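Local structure of cAMP-dependent protein kinase regulatory subunit (6XQK) at residues L16-I21 with F32-F37. The protein is the regulatory subunit of yeast protein kinase A, which assembles through its helical D/D domain and probably restrains the kinase until cAMP binds. Numbering follows the deposited sequence.
Sequences LFQNEI and FSANYF
Aromatic contacts centre on Phe-17, whose ring meets Phe-37 and Tyr-36 from helix 29-49. CE2 of Phe-37 stands 3.5 Å above the middle of one Phe-17 face, and the two ring planes are inclined at 46°. Tyr-36 approaches obliquely, its CD2 3.6 Å from CD1 of Phe-17, and is itself packed on Phe-37, so the three rings form one cluster. Phe-17 is directed into it by a CG anti to the backbone N (chi1 171°). Its opposite face is backed within the same helix by CG1 of Ile-21.

Aliphatic carbons extend the interface along the helices. CD1 of Ile-21 lies 3.5 Å from CD1 of Phe-32, the two side chains running alongside each other and pointing opposite ways. Glu-20 CG, set beside the backbone N by chi1, lies 3.5 Å from CE1 of Tyr-36, and the bend at chi2 then turns the carboxylate, whose OE1 is 4.0 Å from CZ of Phe-32. CB of Leu-16 touches the tyrosine hydroxyl.

The polar contribution is slight: Ser-33 OG sits in the plane of the Phe-17 ring, 3.3 Å from CZ, and its hydrogen bond goes instead to Phe-29 O, one turn back. Replacing Phe-17 with alanine would probably open a gap between Ile-21 and Phe-37 and deprive Tyr-36 of a ring neighbour.

Across the subunit boundary, Phe-17 also meets Phe-17 of the second subunit, the two rings steeply inclined, and Phe-37 packs on Ser-33 of that subunit. The segment axes, 11.2 Å apart at 136°, describe a splayed antiparallel helical hairpin, wide enough for aromatic side chains to fill; this hairpin is half of the D/D domain, in which two copies pair, as in other PKA regulatory subunits, into an X-type four-helix bundle.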
# COMPACT_ATOMS: atom_id res chain seq x y z
N LEU A 16 -10.49 -1.23 15.74
CA LEU A 16 -9.07 -1.52 15.92
C LEU A 16 -8.21 -0.38 15.33
O LEU A 16 -7.19 0.01 15.91
CB LEU A 16 -8.72 -2.83 15.21
CG LEU A 16 -8.96 -4.15 15.93
CD1 LEU A 16 -8.35 -5.29 15.13
CD2 LEU A 16 -8.37 -4.14 17.33
N PHE A 17 -8.62 0.13 14.16
CA PHE A 17 -7.93 1.22 13.49
C PHE A 17 -8.05 2.51 14.30
O PHE A 17 -7.04 3.14 14.58
CB PHE A 17 -8.47 1.41 12.08
CG PHE A 17 -7.97 2.64 11.38
CD1 PHE A 17 -6.62 2.81 11.11
CD2 PHE A 17 -8.85 3.61 10.94
CE1 PHE A 17 -6.17 3.93 10.43
CE2 PHE A 17 -8.40 4.73 10.27
CZ PHE A 17 -7.05 4.89 10.03
N GLN A 18 -9.26 2.87 14.74
CA GLN A 18 -9.48 4.07 15.55
C GLN A 18 -8.67 4.02 16.85
O GLN A 18 -8.18 5.05 17.30
CB GLN A 18 -10.97 4.24 15.86
CG GLN A 18 -11.76 4.75 14.68
CD GLN A 18 -13.25 4.74 14.95
OE1 GLN A 18 -14.06 4.56 14.03
NE2 GLN A 18 -13.68 4.95 16.19
N ASN A 19 -8.53 2.81 17.44
CA ASN A 19 -7.75 2.62 18.66
C ASN A 19 -6.27 2.88 18.39
O ASN A 19 -5.59 3.48 19.23
CB ASN A 19 -7.95 1.21 19.19
CG ASN A 19 -9.29 0.99 19.86
OD1 ASN A 19 -10.09 1.93 20.02
ND2 ASN A 19 -9.55 -0.27 20.24
N GLU A 20 -5.77 2.43 17.23
CA GLU A 20 -4.38 2.63 16.82
C GLU A 20 -4.06 4.11 16.57
O GLU A 20 -3.00 4.58 16.96
CB GLU A 20 -4.08 1.81 15.55
CG GLU A 20 -3.75 0.36 15.85
CD GLU A 20 -2.52 0.22 16.72
OE1 GLU A 20 -1.49 0.87 16.40
OE2 GLU A 20 -2.59 -0.49 17.74
N ILE A 21 -4.99 4.83 15.94
CA ILE A 21 -4.85 6.26 15.67
C ILE A 21 -4.80 7.03 16.98
O ILE A 21 -3.97 7.92 17.13
CB ILE A 21 -6.04 6.77 14.80
CG1 ILE A 21 -6.02 6.15 13.41
CG2 ILE A 21 -6.09 8.30 14.74
CD1 ILE A 21 -4.79 6.42 12.65
N PHE A 32 0.60 6.71 8.18
CA PHE A 32 0.37 5.76 9.26
C PHE A 32 -0.80 4.83 8.90
O PHE A 32 -0.71 3.61 9.13
CB PHE A 32 0.03 6.50 10.56
CG PHE A 32 -0.27 5.59 11.74
CD1 PHE A 32 -1.56 5.15 11.98
CD2 PHE A 32 0.72 5.22 12.62
CE1 PHE A 32 -1.83 4.30 13.04
CE2 PHE A 32 0.44 4.39 13.69
CZ PHE A 32 -0.84 3.94 13.91
N SER A 33 -1.90 5.41 8.37
CA SER A 33 -3.09 4.65 8.03
C SER A 33 -2.85 3.70 6.86
O SER A 33 -3.28 2.57 6.92
CB SER A 33 -4.25 5.59 7.72
OG SER A 33 -4.45 6.45 8.82
N ALA A 34 -2.13 4.13 5.83
CA ALA A 34 -1.79 3.27 4.70
C ALA A 34 -0.89 2.12 5.21
O ALA A 34 -1.17 0.96 4.90
CB ALA A 34 -1.08 4.05 3.61
N ASN A 35 0.12 2.43 6.03
CA ASN A 35 0.99 1.39 6.58
C ASN A 35 0.22 0.38 7.43
O ASN A 35 0.49 -0.82 7.34
CB ASN A 35 2.12 2.01 7.40
CG ASN A 35 3.16 2.74 6.58
OD1 ASN A 35 3.12 2.79 5.35
ND2 ASN A 35 4.11 3.35 7.25
N TYR A 36 -0.75 0.87 8.22
CA TYR A 36 -1.58 0.02 9.07
C TYR A 36 -2.43 -0.99 8.24
O TYR A 36 -2.44 -2.21 8.53
CB TYR A 36 -2.49 0.90 9.97
CG TYR A 36 -3.47 0.08 10.80
CD1 TYR A 36 -3.09 -0.48 12.01
CD2 TYR A 36 -4.74 -0.20 10.33
CE1 TYR A 36 -3.95 -1.32 12.73
CE2 TYR A 36 -5.63 -1.00 11.05
CZ TYR A 36 -5.23 -1.55 12.25
OH TYR A 36 -6.09 -2.36 12.95
N PHE A 37 -3.15 -0.49 7.24
CA PHE A 37 -4.02 -1.33 6.41
C PHE A 37 -3.26 -2.27 5.50
O PHE A 37 -3.68 -3.42 5.32
CB PHE A 37 -5.02 -0.47 5.65
CG PHE A 37 -6.13 -0.03 6.59
CD1 PHE A 37 -6.96 -0.96 7.20
CD2 PHE A 37 -6.30 1.30 6.91
CE1 PHE A 37 -7.96 -0.56 8.08
CE2 PHE A 37 -7.30 1.69 7.79
CZ PHE A 37 -8.11 0.76 8.38